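Local coordinates for hypothetical protein (Bacteroides fragilis, PDB 4I17), which is of unknown function but carries TPR repeats, helical hairpin units that in other proteins commonly mediate protein-protein interactions, at residues Glu94-Ala97 with Thr98-Gly102; Pro107-Ala110 with Thr111-Lys114. All blocks are in the same frame, centred on the assembly; numbering follows the deposited sequence. Where two conformers were deposited one is given.

Contacts 1 and 2 lie in series along the chain. Contact 1 (94-97 with 98-102) is the middle of helix 92-105. Contact 2 (107-110 with 111-114) is the turn after that helix and the first turn of helix 110-129. Their centres are about 12 Å apart. The two meet through Ile112, whose CG2 lies 3.8 Å from Leu99 O and whose CD1 lies 4.1 Å from Gly102 O. Both of these approaches are packing. Helix 75-88 is a shared neighbour: Tyr95 and Leu99 of contact 1 touch Ser83, while Asn109 and Ile112 of contact 2 touch Ala76. The function is unknown, and no site can be assigned to either contact.

Contact 1: Glu94-Ala97 with Thr98-Gly102; sequences EYIA and TLTEG
Thr98 turns its OG1 to Glu94 O, and Thr100 its OG1 to Ile96 O, through almost equal first torsions, chi1 -55° and -56°. Each OG1 stands beside its own backbone N, facing the carbonyl four residues earlier. This is the common threonine-to-i-4-carbonyl bond of alpha helices, here within helix 92-105 of the TPR array. Thr98 OG1 donates to Glu94 O at 2.8 Å. Thr98 N donates to Glu94 O at 3.0 Å, from the opposite face of the carbonyl plane. Ile96 O is gripped in the same two-sided way by Thr100 N and by Thr100 OG1, the latter at 2.6 Å. Both hydroxyls are thus held within their own helix. On another side, Tyr95 and Leu99 pack one turn apart. Leu99 CD1 sits over one face of the Tyr95 ring in a CH-pi contact, 3.9 Å from the centroid and shifted toward the rim. Leu99 CD1 also meets Ile96 CD1 at 4.1 Å. Helix 75-88 borders the Tyr95 and Thr98 side; Tyr116 of helix 110-129 touches Ile96 and Thr100. One water donates to Ala97 O at 2.8 Å and to Glu101 OE2 at 2.9 Å.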
loop_
_atom_site.group_PDB
_atom_site.type_symbol
_atom_site.label_atom_id
_atom_site.label_comp_id
_atom_site.label_asym_id
_atom_site.label_seq_id
_atom_site.Cartn_x
_atom_site.Cartn_y
_atom_site.Cartn_z
ATOM N N GLU A 94 -7.906 5.955 5.808
ATOM C CA GLU A 94 -7.968 4.959 6.884
ATOM C C GLU A 94 -7.507 3.605 6.377
ATOM O O GLU A 94 -6.929 2.835 7.142
ATOM C CB GLU A 94 -9.358 4.894 7.480
ATOM C CG GLU A 94 -9.388 4.158 8.799
ATOM C CD GLU A 94 -8.571 4.659 9.962
ATOM O OE1 GLU A 94 -9.104 5.476 10.745
ATOM O OE2 GLU A 94 -7.451 4.141 10.159
ATOM N N TYR A 95 -7.711 3.333 5.080
ATOM C CA TYR A 95 -7.217 2.083 4.481
ATOM C C TYR A 95 -5.697 1.991 4.642
ATOM O O TYR A 95 -5.202 1.029 5.234
ATOM C CB TYR A 95 -7.599 2.040 2.997
ATOM C CG TYR A 95 -6.982 0.867 2.268
ATOM C CD1 TYR A 95 -7.437 -0.427 2.483
ATOM C CD2 TYR A 95 -6.010 1.063 1.289
ATOM C CE1 TYR A 95 -6.896 -1.508 1.790
ATOM C CE2 TYR A 95 -5.474 -0.011 0.583
ATOM C CZ TYR A 95 -5.950 -1.289 0.814
ATOM O OH TYR A 95 -5.428 -2.362 0.139
ATOM N N ILE A 96 -4.958 3.023 4.197
ATOM C CA ILE A 96 -3.492 2.982 4.287
ATOM C C ILE A 96 -2.993 3.193 5.726
ATOM O O ILE A 96 -1.958 2.623 6.090
ATOM C CB ILE A 96 -2.797 3.930 3.264
ATOM C CG1 ILE A 96 -1.288 3.628 3.145
ATOM C CG2 ILE A 96 -3.046 5.431 3.564
ATOM C CD1 ILE A 96 -0.965 2.126 2.777
ATOM N N ALA A 97 -3.717 3.958 6.560
ATOM C CA ALA A 97 -3.327 4.117 7.977
ATOM C C ALA A 97 -3.382 2.765 8.709
ATOM O O ALA A 97 -2.480 2.445 9.479
ATOM C CB ALA A 97 -4.234 5.121 8.672
ATOM N N THR A 98 -4.400 1.948 8.412
ATOM C CA THR A 98 -4.562 0.613 9.008
ATOM C C THR A 98 -3.480 -0.303 8.511
ATOM O O THR A 98 -2.868 -1.005 9.319
ATOM C CB THR A 98 -5.960 0.026 8.725
ATOM O OG1 THR A 98 -6.933 0.960 9.178
ATOM C CG2 THR A 98 -6.189 -1.284 9.474
ATOM N N LEU A 99 -3.217 -0.306 7.194
ATOM C CA LEU A 99 -2.122 -1.148 6.700
ATOM C C LEU A 99 -0.792 -0.743 7.329
ATOM O O LEU A 99 0.037 -1.616 7.578
ATOM C CB LEU A 99 -2.015 -1.087 5.171
ATOM C CG LEU A 99 -3.180 -1.741 4.394
ATOM C CD1 LEU A 99 -3.028 -1.458 2.903
ATOM C CD2 LEU A 99 -3.205 -3.265 4.613
ATOM N N THR A 100 -0.579 0.576 7.575
ATOM C CA THR A 100 0.668 1.091 8.164
ATOM C C THR A 100 0.800 0.539 9.583
ATOM O O THR A 100 1.876 0.091 9.970
ATOM C CB THR A 100 0.722 2.623 8.092
ATOM O OG1 THR A 100 0.556 3.028 6.723
ATOM C CG2 THR A 100 2.055 3.191 8.625
ATOM N N GLU A 101 -0.298 0.564 10.357
ATOM C CA GLU A 101 -0.331 -0.007 11.704
ATOM C C GLU A 101 -0.040 -1.512 11.635
ATOM O O GLU A 101 0.745 -2.009 12.419
ATOM C CB GLU A 101 -1.698 0.245 12.368
ATOM C CG GLU A 101 -1.882 1.677 12.856
ATOM C CD GLU A 101 -0.782 2.195 13.770
ATOM O OE1 GLU A 101 -0.495 1.536 14.796
ATOM O OE2 GLU A 101 -0.182 3.244 13.436
ATOM N N GLY A 102 -0.598 -2.190 10.637
ATOM C CA GLY A 102 -0.380 -3.621 10.444
ATOM C C GLY A 102 1.052 -3.990 10.119
ATOM O O GLY A 102 1.557 -4.952 10.688
HETATM O O HOH W 1 -1.128 4.442 10.925
#

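Contact 2: Pro107-Ala110 with Thr111-Lys114; sequences PGNA and TIEK
Asn109 and Ile112 form the tight part of this contact. The Asn109 amide oxygen OD1 accepts from Ile112 N at 3.0 Å. The bond is nearly straight, with 171° at the hydrogen, and the donor lies in the carbonyl plane of the amide. CG of Asn109 stands opposite its own backbone N (chi1 173°), which turns the amide toward the first helical turn. The Ile112 side chain crosses the Asn109 side chain at about a right angle. Ile112 CG1 comes within 3.4 Å of Asn109 OD1, so the apolar branch lies close beside the capping oxygen. The backbone adds a bond from Glu113 N to Asn109 O, also 3.0 Å. Asn109 is therefore the N-cap of helix 110-129, which follows the turn after helix 92-105 in this TPR protein. Its side chain serves an amide N-H of the first turn, whose residue four back, Gly108, lies before the helix. Ala76 of helix 75-88 touches both Asn109 and Ile112. The Glu113 carboxylate passes near Gly108, with OE2 3.5 Å from Gly108 N, but it is held by Thr147 and the backbone N of Ser148. Gly108 has positive phi, 73°, a conformation that suits glycine. On the solvent side the backbone stays firm, with Lys114 N bonded to Ala110 O at 2.9 Å. Looseness is confined to the exposed side chains of Ala110 and Lys114, the latter deposited in two conformers.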
loop_
_atom_site.group_PDB
_atom_site.type_symbol
_atom_site.label_atom_id
_atom_site.label_comp_id
_atom_site.label_asym_id
_atom_site.label_seq_id
_atom_site.Cartn_x
_atom_site.Cartn_y
_atom_site.Cartn_z
ATOM N N PRO A 107 5.815 -7.044 11.043
ATOM C CA PRO A 107 6.757 -6.764 9.940
ATOM C C PRO A 107 7.080 -8.023 9.147
ATOM O O PRO A 107 7.110 -9.120 9.706
ATOM C CB PRO A 107 8.007 -6.232 10.649
ATOM C CG PRO A 107 7.571 -5.888 12.026
ATOM C CD PRO A 107 6.442 -6.794 12.357
ATOM N N GLY A 108 7.269 -7.855 7.853
ATOM C CA GLY A 108 7.602 -8.947 6.952
ATOM C C GLY A 108 6.464 -9.900 6.659
ATOM O O GLY A 108 6.723 -11.059 6.313
ATOM N N ASN A 109 5.189 -9.451 6.852
ATOM C CA ASN A 109 4.047 -10.286 6.497
ATOM C C ASN A 109 3.832 -10.044 5.006
ATOM O O ASN A 109 3.609 -8.898 4.620
ATOM C CB ASN A 109 2.791 -9.985 7.354
ATOM C CG ASN A 109 1.575 -10.736 6.881
ATOM O OD1 ASN A 109 0.844 -10.284 5.985
ATOM N ND2 ASN A 109 1.346 -11.923 7.446
ATOM N N ALA A 110 3.974 -11.097 4.167
ATOM C CA ALA A 110 3.866 -10.987 2.706
ATOM C C ALA A 110 2.598 -10.257 2.234
ATOM O O ALA A 110 2.727 -9.294 1.479
ATOM C CB ALA A 110 3.930 -12.365 2.057
ATOM N N THR A 111 1.393 -10.685 2.667
ATOM C CA THR A 111 0.150 -10.089 2.167
ATOM C C THR A 111 0.021 -8.595 2.600
ATOM O O THR A 111 -0.290 -7.781 1.736
ATOM C CB THR A 111 -1.071 -10.961 2.504
ATOM O OG1 THR A 111 -0.830 -12.272 1.954
ATOM C CG2 THR A 111 -2.347 -10.429 1.876
ATOM N N ILE A 112 0.314 -8.229 3.874
ATOM C CA ILE A 112 0.237 -6.814 4.302
ATOM C C ILE A 112 1.260 -5.971 3.511
ATOM O O ILE A 112 0.906 -4.880 3.040
ATOM C CB ILE A 112 0.405 -6.609 5.825
ATOM C CG1 ILE A 112 -0.716 -7.307 6.608
ATOM C CG2 ILE A 112 0.416 -5.097 6.179
ATOM C CD1 ILE A 112 -0.476 -7.323 8.087
ATOM N N GLU A 113 2.511 -6.468 3.343
ATOM C CA GLU A 113 3.505 -5.704 2.570
ATOM C C GLU A 113 3.040 -5.504 1.146
ATOM O O GLU A 113 3.240 -4.406 0.634
ATOM C CB GLU A 113 4.900 -6.340 2.569
ATOM C CG GLU A 113 5.657 -6.175 3.873
ATOM C CD GLU A 113 7.160 -6.394 3.808
ATOM O OE1 GLU A 113 7.681 -6.814 2.746
ATOM O OE2 GLU A 113 7.825 -6.110 4.830
ATOM N N LYS A 114 2.407 -6.532 0.511
ATOM C CA LYS A 114 1.931 -6.392 -0.866
ATOM C C LYS A 114 0.883 -5.296 -0.947
ATOM O O LYS A 114 1.011 -4.430 -1.785
ATOM C CB LYS A 114 1.370 -7.705 -1.436
ATOM C CG LYS A 114 2.433 -8.739 -1.794
ATOM C CD LYS A 114 1.781 -10.049 -2.248
ATOM C CE LYS A 114 2.783 -11.086 -2.707
ATOM N NZ LYS A 114 3.589 -11.636 -1.584
#